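Local atomic coordinates of protein kinase domain-containing protein (Chaetomium thermophilum, PDB entry 6Z3U), a protein that probably phosphorylates serine and threonine residues of proteins, including the repeats of the RNA polymerase II tail, as the cyclin-dependent kinase of the CAK complex. Residues Arg206-Trp209 / Trp210-Asn214; Lys198-Met201 / Gly202-Thr205; Lys370-Ala374 / Arg375-Glu379. One frame throughout, in Å; residues are numbered along the deposited sequence.

The chain reaches interaction 2 (198-205) first, then interaction 1 (206-214), which starts where the former ends: two successive parts of one helix, 194-213, in the C-terminal lobe of the kinase. Interaction 3 (370-379) comes much later, at the start of helix 374-378. All three are local, in series along the chain; none closes a long loop, and none nests in or crosses another. In space, though, helix 374-378 returns to lie against helix 194-213. Leu378 and Met377 pack on Thr205 of interaction 2, while Ala374 and Leu378 pack on Trp209 of interaction 1, and Arg375 forms a salt bridge with Glu213, joining the late helix to the earlier one.

Interaction 1. Residues Arg206-Trp209 / Trp210-Asn214; sequences RAVW and WCHEN
Trp209 lays one face of its indole against the side chain of Glu213, one turn further along the helix. Its CG stands anti to the backbone N (chi1 168°), which swings the ring forward along the helix rather than back. Glu213 bends at chi2, and its CG sits over the rim of one indole face; ring and carboxylate planes differ by 28°. Glu213 OE2 comes within 3.0 Å of Trp209 NE1, but the angle is too poor for a hydrogen bond. The firm polar partner of this carboxylate is Arg375, which forms a salt bridge with OE1. Trp210 lies obliquely beside Trp209, their nearest side-chain carbons, Trp209 CZ3 and Trp210 CE3, being 3.8 Å apart. An alanine in place of Trp209 would probably leave Glu213 without the surface it rests on and open a gap where Leu378 and Phe6 of the RING-type domain-containing protein now pack.

Round the helix, Val208 and His212 point the same way. Val208 CG1 makes a CH-pi contact over the face of the imidazole, 3.8 Å from its centroid, while His212 NE2 bonds to Asp278 on helix 276-291. Backbone bonds such as Glu213 N to Trp209 O, 2.7 Å, continue the helix until Asn214 leaves it. There the Asn214 amide folds back: ND2 donates to Trp210 O at 2.7 Å with a straight 169° bond, and lies above the centre of the Trp210 ring. Asn214 N reaches the same oxygen at 3.2 Å from the opposite face of its carbonyl plane, so two donors grip it. This is the C-terminal end of kinase helix αE, which leads into the catalytic loop holding Asp220, the predicted proton acceptor.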
ATOM      1  N   ARG B 206      16.820  -8.799   6.219  1.00 27.95           N
ATOM      2  CA  ARG B 206      16.346  -8.924   4.845  1.00 30.42           C
ATOM      3  C   ARG B 206      14.884  -8.509   4.732  1.00 30.67           C
ATOM      4  O   ARG B 206      14.487  -7.871   3.751  1.00 32.40           O
ATOM      5  CB  ARG B 206      16.533 -10.354   4.341  1.00 30.24           C
ATOM      6  CG  ARG B 206      17.977 -10.752   4.083  1.00 36.23           C
ATOM      7  CD  ARG B 206      18.048 -12.095   3.363  1.00 47.79           C
ATOM      8  NE  ARG B 206      19.419 -12.500   3.065  1.00 48.47           N
ATOM      9  CZ  ARG B 206      20.160 -13.293   3.834  1.00 61.95           C
ATOM     10  NH1 ARG B 206      19.671 -13.789   4.966  1.00 55.23           N
ATOM     11  NH2 ARG B 206      21.399 -13.593   3.466  1.00 64.78           N
ATOM     12  N   ALA B 207      14.071  -8.837   5.739  1.00 30.72           N
ATOM     13  CA  ALA B 207      12.663  -8.455   5.702  1.00 20.38           C
ATOM     14  C   ALA B 207      12.510  -6.941   5.703  1.00 20.17           C
ATOM     15  O   ALA B 207      11.802  -6.376   4.862  1.00 34.17           O
ATOM     16  CB  ALA B 207      11.920  -9.074   6.886  1.00 23.91           C
ATOM     17  N   VAL B 208      13.179  -6.260   6.635  1.00 25.49           N
ATOM     18  CA  VAL B 208      13.075  -4.805   6.683  1.00 23.30           C
ATOM     19  C   VAL B 208      13.728  -4.182   5.457  1.00 25.23           C
ATOM     20  O   VAL B 208      13.259  -3.157   4.951  1.00 33.35           O
ATOM     21  CB  VAL B 208      13.685  -4.262   7.986  1.00 19.31           C
ATOM     22  CG1 VAL B 208      13.610  -2.749   8.022  1.00 19.35           C
ATOM     23  CG2 VAL B 208      12.966  -4.846   9.178  1.00 22.01           C
ATOM     24  N   TRP B 209      14.809  -4.781   4.954  1.00 27.08           N
ATOM     25  CA  TRP B 209      15.390  -4.290   3.710  1.00 24.78           C
ATOM     26  C   TRP B 209      14.380  -4.378   2.575  1.00 23.98           C
ATOM     27  O   TRP B 209      14.236  -3.437   1.787  1.00 34.75           O
ATOM     28  CB  TRP B 209      16.650  -5.080   3.362  1.00 36.77           C
ATOM     29  CG  TRP B 209      17.139  -4.826   1.963  1.00 32.87           C
ATOM     30  CD1 TRP B 209      17.923  -3.792   1.542  1.00 33.18           C
ATOM     31  CD2 TRP B 209      16.868  -5.622   0.803  1.00 30.67           C
ATOM     32  NE1 TRP B 209      18.160  -3.898   0.192  1.00 34.73           N
ATOM     33  CE2 TRP B 209      17.522  -5.013  -0.285  1.00 29.65           C
ATOM     34  CE3 TRP B 209      16.134  -6.792   0.580  1.00 34.37           C
ATOM     35  CZ2 TRP B 209      17.465  -5.532  -1.575  1.00 39.25           C
ATOM     36  CZ3 TRP B 209      16.080  -7.306  -0.701  1.00 31.78           C
ATOM     37  CH2 TRP B 209      16.741  -6.677  -1.762  1.00 39.33           C
ATOM     38  N   TRP B 210      13.657  -5.497   2.486  1.00 24.07           N
ATOM     39  CA  TRP B 210      12.678  -5.662   1.417  1.00 32.32           C
ATOM     40  C   TRP B 210      11.518  -4.686   1.572  1.00 36.32           C
ATOM     41  O   TRP B 210      11.004  -4.160   0.576  1.00 34.42           O
ATOM     42  CB  TRP B 210      12.175  -7.102   1.394  1.00 32.53           C
ATOM     43  CG  TRP B 210      11.207  -7.376   0.300  1.00 24.67           C
ATOM     44  CD1 TRP B 210       9.916  -7.787   0.438  1.00 32.62           C
ATOM     45  CD2 TRP B 210      11.440  -7.243  -1.106  1.00 25.51           C
ATOM     46  NE1 TRP B 210       9.332  -7.931  -0.796  1.00 34.65           N
ATOM     47  CE2 TRP B 210      10.246  -7.603  -1.761  1.00 26.26           C
ATOM     48  CE3 TRP B 210      12.544  -6.859  -1.874  1.00 32.59           C
ATOM     49  CZ2 TRP B 210      10.124  -7.590  -3.148  1.00 27.31           C
ATOM     50  CZ3 TRP B 210      12.420  -6.847  -3.250  1.00 32.63           C
ATOM     51  CH2 TRP B 210      11.219  -7.211  -3.873  1.00 36.61           C
ATOM     52  N   CYS B 211      11.091  -4.432   2.810  1.00 31.14           N
ATOM     53  CA  CYS B 211      10.053  -3.434   3.038  1.00 21.09           C
ATOM     54  C   CYS B 211      10.487  -2.077   2.505  1.00 24.70           C
ATOM     55  O   CYS B 211       9.762  -1.434   1.737  1.00 34.50           O
ATOM     56  CB  CYS B 211       9.734  -3.339   4.529  1.00 20.78           C
ATOM     57  SG  CYS B 211       8.846  -4.754   5.199  1.00 20.87           S
ATOM     58  N   HIS B 212      11.680  -1.629   2.897  1.00 21.85           N
ATOM     59  CA  HIS B 212      12.150  -0.320   2.463  1.00 24.47           C
ATOM     60  C   HIS B 212      12.478  -0.309   0.978  1.00 24.34           C
ATOM     61  O   HIS B 212      12.305   0.721   0.316  1.00 22.04           O
ATOM     62  CB  HIS B 212      13.363   0.090   3.293  1.00 20.84           C
ATOM     63  CG  HIS B 212      13.068   0.238   4.753  1.00 20.47           C
ATOM     64  ND1 HIS B 212      14.032   0.575   5.678  1.00 20.24           N
ATOM     65  CD2 HIS B 212      11.916   0.093   5.447  1.00 20.45           C
ATOM     66  CE1 HIS B 212      13.485   0.632   6.879  1.00 20.17           C
ATOM     67  NE2 HIS B 212      12.202   0.344   6.767  1.00 20.27           N
ATOM     68  N   GLU B 213      12.946  -1.436   0.436  1.00 29.62           N
ATOM     69  CA  GLU B 213      13.172  -1.524  -1.003  1.00 29.46           C
ATOM     70  C   GLU B 213      11.892  -1.242  -1.778  1.00 29.29           C
ATOM     71  O   GLU B 213      11.947  -0.762  -2.916  1.00 34.13           O
ATOM     72  CB  GLU B 213      13.721  -2.905  -1.363  1.00 33.46           C
ATOM     73  CG  GLU B 213      14.668  -2.923  -2.563  1.00 37.72           C
ATOM     74  CD  GLU B 213      15.949  -2.136  -2.321  1.00 43.99           C
ATOM     75  OE1 GLU B 213      16.576  -1.703  -3.311  1.00 51.47           O
ATOM     76  OE2 GLU B 213      16.334  -1.959  -1.145  1.00 36.89           O
ATOM     77  N   ASN B 214      10.735  -1.538  -1.180  1.00 29.18           N
ATOM     78  CA  ASN B 214       9.434  -1.274  -1.780  1.00 28.45           C
ATOM     79  C   ASN B 214       8.741  -0.070  -1.153  1.00 24.26           C
ATOM     80  O   ASN B 214       7.517   0.063  -1.260  1.00 23.83           O
ATOM     81  CB  ASN B 214       8.545  -2.512  -1.662  1.00 28.90           C
ATOM     82  CG  ASN B 214       9.057  -3.671  -2.485  1.00 31.59           C
ATOM     83  OD1 ASN B 214       8.645  -3.867  -3.630  1.00 38.14           O
ATOM     84  ND2 ASN B 214       9.979  -4.435  -1.916  1.00 35.42           N
TER

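Interaction 2. Residues Lys198-Met201 / Gly202-Thr205; sequences KAWM and GMLT
The buried middle of helix αE, a central helix of the kinase C-lobe, carries this contact. Thr205 turns its hydroxyl back on the turn before: OG1 donates to Met201 O at 2.7 Å. Thr205 N reaches that oxygen too, 2.8 Å from Met201 O. The hydroxyl stands above one face of the carbonyl plane and the amide tilts in from the other, so two donors hold one buried acceptor. The rotation that does this, OG1 beside the backbone N (chi1 -56°), also sends Thr205 CG2 outward, where it meets Met377 and Leu378.

Met203 runs extended beyond CG and brings its sulfur to the edge of the Trp200 indole, near the ring plane; Met203 SD is 4.4 Å from Trp200 CD1. Met201, by contrast, curls at chi2 and chi3. Its SD lies 4.4 Å from Leu204 CD2, a loose touch, and it also packs against Val282, Phe286 and Leu289 of helix 276-291 and against Trp383. A threonine bonding back to the carbonyl four residues earlier is a common way to satisfy a hydroxyl inside a buried helix, here in the C-lobe core.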
ATOM      1  N   LYS B 198      22.732 -14.564  14.794  1.00 21.13           N
ATOM      2  CA  LYS B 198      23.139 -14.073  13.482  1.00 20.21           C
ATOM      3  C   LYS B 198      22.213 -14.588  12.387  1.00 22.90           C
ATOM      4  O   LYS B 198      21.940 -13.882  11.410  1.00 29.42           O
ATOM      5  CB  LYS B 198      24.587 -14.478  13.198  1.00 19.68           C
ATOM      6  CG  LYS B 198      25.129 -13.946  11.882  1.00 22.14           C
ATOM      7  CD  LYS B 198      26.585 -14.340  11.649  1.00 26.93           C
ATOM      8  CE  LYS B 198      27.528 -13.617  12.596  1.00 33.42           C
ATOM      9  NZ  LYS B 198      28.957 -13.914  12.296  1.00 31.57           N
ATOM     10  N   ALA B 199      21.725 -15.823  12.526  1.00 20.27           N
ATOM     11  CA  ALA B 199      20.816 -16.364  11.522  1.00 21.12           C
ATOM     12  C   ALA B 199      19.467 -15.656  11.560  1.00 24.77           C
ATOM     13  O   ALA B 199      18.914 -15.302  10.514  1.00 31.21           O
ATOM     14  CB  ALA B 199      20.638 -17.866  11.728  1.00 29.12           C
ATOM     15  N   TRP B 200      18.924 -15.443  12.760  1.00 27.49           N
ATOM     16  CA  TRP B 200      17.651 -14.737  12.886  1.00 21.06           C
ATOM     17  C   TRP B 200      17.777 -13.298  12.407  1.00 19.52           C
ATOM     18  O   TRP B 200      16.967 -12.823  11.603  1.00 20.87           O
ATOM     19  CB  TRP B 200      17.174 -14.781  14.337  1.00 21.14           C
ATOM     20  CG  TRP B 200      16.664 -16.121  14.774  1.00 22.43           C
ATOM     21  CD1 TRP B 200      16.006 -17.039  14.007  1.00 22.67           C
ATOM     22  CD2 TRP B 200      16.780 -16.699  16.079  1.00 23.06           C
ATOM     23  NE1 TRP B 200      15.697 -18.148  14.756  1.00 30.50           N
ATOM     24  CE2 TRP B 200      16.163 -17.965  16.032  1.00 25.17           C
ATOM     25  CE3 TRP B 200      17.344 -16.268  17.284  1.00 22.17           C
ATOM     26  CZ2 TRP B 200      16.091 -18.802  17.143  1.00 24.63           C
ATOM     27  CZ3 TRP B 200      17.273 -17.104  18.385  1.00 26.17           C
ATOM     28  CH2 TRP B 200      16.651 -18.355  18.307  1.00 23.47           C
ATOM     29  N   MET B 201      18.797 -12.587  12.890  1.00 19.11           N
ATOM     30  CA  MET B 201      18.975 -11.193  12.502  1.00 18.76           C
ATOM     31  C   MET B 201      19.133 -11.052  10.993  1.00 19.02           C
ATOM     32  O   MET B 201      18.670 -10.069  10.404  1.00 18.94           O
ATOM     33  CB  MET B 201      20.187 -10.609  13.226  1.00 28.81           C
ATOM     34  CG  MET B 201      19.961 -10.348  14.704  1.00 23.09           C
ATOM     35  SD  MET B 201      18.685  -9.115  15.007  1.00 18.16           S
ATOM     36  CE  MET B 201      19.389  -7.696  14.177  1.00 18.07           C
ATOM     37  N   GLY B 202      19.788 -12.021  10.348  1.00 22.87           N
ATOM     38  CA  GLY B 202      19.879 -11.995   8.897  1.00 19.83           C
ATOM     39  C   GLY B 202      18.516 -12.038   8.233  1.00 21.57           C
ATOM     40  O   GLY B 202      18.272 -11.345   7.242  1.00 25.14           O
ATOM     41  N   MET B 203      17.613 -12.862   8.765  1.00 26.86           N
ATOM     42  CA  MET B 203      16.256 -12.926   8.235  1.00 25.60           C
ATOM     43  C   MET B 203      15.520 -11.610   8.459  1.00 23.05           C
ATOM     44  O   MET B 203      14.940 -11.044   7.524  1.00 24.17           O
ATOM     45  CB  MET B 203      15.510 -14.085   8.894  1.00 24.57           C
ATOM     46  CG  MET B 203      16.087 -15.441   8.537  1.00 21.48           C
ATOM     47  SD  MET B 203      15.493 -16.758   9.605  1.00 29.47           S
ATOM     48  CE  MET B 203      16.321 -18.174   8.890  1.00 27.86           C
ATOM     49  N   LEU B 204      15.531 -11.111   9.696  1.00 24.94           N
ATOM     50  CA  LEU B 204      14.862  -9.849  10.002  1.00 19.37           C
ATOM     51  C   LEU B 204      15.403  -8.714   9.140  1.00 19.23           C
ATOM     52  O   LEU B 204      14.634  -7.921   8.585  1.00 19.32           O
ATOM     53  CB  LEU B 204      15.021  -9.524  11.487  1.00 19.04           C
ATOM     54  CG  LEU B 204      14.574  -8.132  11.935  1.00 18.84           C
ATOM     55  CD1 LEU B 204      13.144  -7.875  11.517  1.00 30.97           C
ATOM     56  CD2 LEU B 204      14.726  -7.977  13.440  1.00 18.67           C
ATOM     57  N   THR B 205      16.728  -8.619   9.015  1.00 19.10           N
ATOM     58  CA  THR B 205      17.311  -7.523   8.248  1.00 19.09           C
ATOM     59  C   THR B 205      16.888  -7.592   6.785  1.00 27.86           C
ATOM     60  O   THR B 205      16.600  -6.561   6.166  1.00 28.72           O
ATOM     61  CB  THR B 205      18.834  -7.547   8.372  1.00 25.00           C
ATOM     62  OG1 THR B 205      19.204  -7.494   9.755  1.00 27.65           O
ATOM     63  CG2 THR B 205      19.457  -6.361   7.651  1.00 32.14           C
TER

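Interaction 3. Residues Lys370-Ala374 / Arg375-Glu379; sequences KRITA and REMLE
Ile372 and Met377 meet on the buried side of this helix start, their side chains crossing at about a right angle. Ile372 CG2 touches Met377 CE at 3.6 Å, and Ile372 CD1 lies over the first turn at the same distance from Met377 N. The bend at Met377 chi3 (-71°) turns the methyl back toward the isoleucine. Leu359, Thr363 and Ile279 press on Met377 as well, so the pair is packed into the core.

The other side faces solvent and is held by polar bonds instead. Thr373 is the N-cap residue. With OG1 set between its backbone N and carbonyl carbon (chi1 69°), it accepts from Glu376 N at 3.2 Å and 162°. Glu376 repays this: OE1 takes the Thr373 N-H at 3.0 Å, met from well above the carboxylate plane. Both side chains are exposed, yet each satisfies an amide of the other. Met377 N closes the first helical turn on Thr373 O, 2.8 Å away.

Arg371 forms a salt bridge with Glu265, the pairing of the APE-motif glutamate with a late arginine well known in protein kinases. The reciprocal Thr373-Glu376 bonds are a capping box, and the Ile372-Met377 contact a hydrophobic staple; together they mark the N-terminus of the short helix that follows that arginine in the kinase C-lobe.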
ATOM      1  N   LYS B 370      22.334   9.682  10.902  1.00 44.62           N
ATOM      2  CA  LYS B 370      23.553   8.889  11.009  1.00 42.05           C
ATOM      3  C   LYS B 370      23.281   7.444  11.404  1.00 38.14           C
ATOM      4  O   LYS B 370      24.230   6.684  11.618  1.00 40.83           O
ATOM      5  CB  LYS B 370      24.519   9.532  12.016  1.00 45.32           C
ATOM      6  CG  LYS B 370      24.002   9.613  13.451  1.00 52.55           C
ATOM      7  CD  LYS B 370      24.830  10.592  14.294  1.00 47.72           C
ATOM      8  CE  LYS B 370      24.362  10.635  15.754  1.00 52.35           C
ATOM      9  NZ  LYS B 370      24.806   9.453  16.564  1.00 48.61           N
ATOM     10  N   ARG B 371      22.018   7.048  11.510  1.00 40.20           N
ATOM     11  CA  ARG B 371      21.671   5.659  11.765  1.00 29.02           C
ATOM     12  C   ARG B 371      21.864   4.834  10.496  1.00 28.50           C
ATOM     13  O   ARG B 371      21.544   5.282   9.394  1.00 42.89           O
ATOM     14  CB  ARG B 371      20.223   5.559  12.238  1.00 32.69           C
ATOM     15  CG  ARG B 371      19.941   4.445  13.230  1.00 28.36           C
ATOM     16  CD  ARG B 371      18.529   4.576  13.785  1.00 26.27           C
ATOM     17  NE  ARG B 371      18.386   5.767  14.620  1.00 27.01           N
ATOM     18  CZ  ARG B 371      17.227   6.357  14.908  1.00 31.88           C
ATOM     19  NH1 ARG B 371      16.087   5.877  14.423  1.00 31.86           N
ATOM     20  NH2 ARG B 371      17.209   7.437  15.678  1.00 27.87           N
ATOM     21  N   ILE B 372      22.369   3.613  10.660  1.00 27.89           N
ATOM     22  CA  ILE B 372      22.619   2.765   9.502  1.00 34.64           C
ATOM     23  C   ILE B 372      21.297   2.421   8.823  1.00 27.07           C
ATOM     24  O   ILE B 372      20.234   2.385   9.457  1.00 35.36           O
ATOM     25  CB  ILE B 372      23.386   1.497   9.917  1.00 34.72           C
ATOM     26  CG1 ILE B 372      23.758   0.665   8.688  1.00 27.46           C
ATOM     27  CG2 ILE B 372      22.561   0.665  10.886  1.00 38.53           C
ATOM     28  CD1 ILE B 372      24.656  -0.505   8.997  1.00 27.32           C
ATOM     29  N   THR B 373      21.359   2.194   7.515  1.00 28.68           N
ATOM     30  CA  THR B 373      20.194   1.805   6.734  1.00 29.14           C
ATOM     31  C   THR B 373      20.127   0.285   6.609  1.00 29.46           C
ATOM     32  O   THR B 373      21.076  -0.434   6.918  1.00 42.03           O
ATOM     33  CB  THR B 373      20.238   2.444   5.348  1.00 31.28           C
ATOM     34  OG1 THR B 373      21.302   1.858   4.585  1.00 36.10           O
ATOM     35  CG2 THR B 373      20.456   3.943   5.464  1.00 31.55           C
ATOM     36  N   ALA B 374      18.979  -0.207   6.139  1.00 26.12           N
ATOM     37  CA  ALA B 374      18.812  -1.651   6.006  1.00 24.87           C
ATOM     38  C   ALA B 374      19.762  -2.224   4.960  1.00 27.88           C
ATOM     39  O   ALA B 374      20.348  -3.293   5.170  1.00 37.06           O
ATOM     40  CB  ALA B 374      17.364  -1.984   5.659  1.00 24.32           C
ATOM     41  N   ARG B 375      19.937  -1.532   3.830  1.00 33.02           N
ATOM     42  CA  ARG B 375      20.881  -2.008   2.823  1.00 27.39           C
ATOM     43  C   ARG B 375      22.301  -2.015   3.371  1.00 30.08           C
ATOM     44  O   ARG B 375      23.027  -3.007   3.238  1.00 34.19           O
ATOM     45  CB  ARG B 375      20.796  -1.145   1.564  1.00 37.79           C
ATOM     46  CG  ARG B 375      22.047  -1.210   0.691  1.00 36.75           C
ATOM     47  CD  ARG B 375      21.846  -0.544  -0.669  1.00 58.24           C
ATOM     48  NE  ARG B 375      21.145  -1.413  -1.616  1.00 73.08           N
ATOM     49  CZ  ARG B 375      19.895  -1.236  -2.042  1.00 80.25           C
ATOM     50  NH1 ARG B 375      19.167  -0.207  -1.623  1.00 72.78           N
ATOM     51  NH2 ARG B 375      19.368  -2.099  -2.904  1.00 67.73           N
ATOM     52  N   GLU B 376      22.713  -0.915   4.004  1.00 31.12           N
ATOM     53  CA  GLU B 376      24.027  -0.889   4.636  1.00 28.48           C
ATOM     54  C   GLU B 376      24.158  -2.026   5.638  1.00 27.62           C
ATOM     55  O   GLU B 376      25.221  -2.642   5.762  1.00 36.35           O
ATOM     56  CB  GLU B 376      24.252   0.454   5.327  1.00 28.94           C
ATOM     57  CG  GLU B 376      24.357   1.640   4.387  1.00 30.06           C
ATOM     58  CD  GLU B 376      24.334   2.963   5.129  1.00 33.93           C
ATOM     59  OE1 GLU B 376      23.963   2.963   6.321  1.00 36.04           O
ATOM     60  OE2 GLU B 376      24.681   4.001   4.525  1.00 34.59           O
ATOM     61  N   MET B 377      23.070  -2.329   6.346  1.00 29.27           N
ATOM     62  CA  MET B 377      23.104  -3.384   7.350  1.00 25.78           C
ATOM     63  C   MET B 377      23.466  -4.724   6.727  1.00 26.16           C
ATOM     64  O   MET B 377      24.237  -5.497   7.306  1.00 35.39           O
ATOM     65  CB  MET B 377      21.747  -3.456   8.048  1.00 26.73           C
ATOM     66  CG  MET B 377      21.803  -3.918   9.489  1.00 34.91           C
ATOM     67  SD  MET B 377      20.208  -3.750  10.313  1.00 27.55           S
ATOM     68  CE  MET B 377      20.115  -1.968  10.448  1.00 23.83           C
ATOM     69  N   LEU B 378      22.929  -5.012   5.539  1.00 27.50           N
ATOM     70  CA  LEU B 378      23.158  -6.309   4.914  1.00 35.68           C
ATOM     71  C   LEU B 378      24.587  -6.485   4.418  1.00 35.01           C
ATOM     72  O   LEU B 378      25.044  -7.624   4.286  1.00 40.07           O
ATOM     73  CB  LEU B 378      22.186  -6.513   3.751  1.00 34.43           C
ATOM     74  CG  LEU B 378      20.728  -6.761   4.138  1.00 36.09           C
ATOM     75  CD1 LEU B 378      19.849  -6.768   2.900  1.00 41.00           C
ATOM     76  CD2 LEU B 378      20.581  -8.075   4.905  1.00 38.12           C
ATOM     77  N   GLU B 379      25.295  -5.398   4.133  1.00 32.33           N
ATOM     78  CA  GLU B 379      26.675  -5.480   3.670  1.00 36.03           C
ATOM     79  C   GLU B 379      27.690  -5.381   4.803  1.00 36.80           C
ATOM     80  O   GLU B 379      28.897  -5.372   4.535  1.00 43.97           O
ATOM     81  CB  GLU B 379      26.932  -4.385   2.630  1.00 40.59           C
ATOM     82  CG  GLU B 379      25.820  -4.277   1.587  1.00 38.09           C
ATOM     83  CD  GLU B 379      26.295  -3.706   0.263  1.00 46.22           C
ATOM     84  OE1 GLU B 379      27.481  -3.891  -0.079  1.00 57.33           O
ATOM     85  OE2 GLU B 379      25.477  -3.073  -0.439  1.00 44.36           O
TER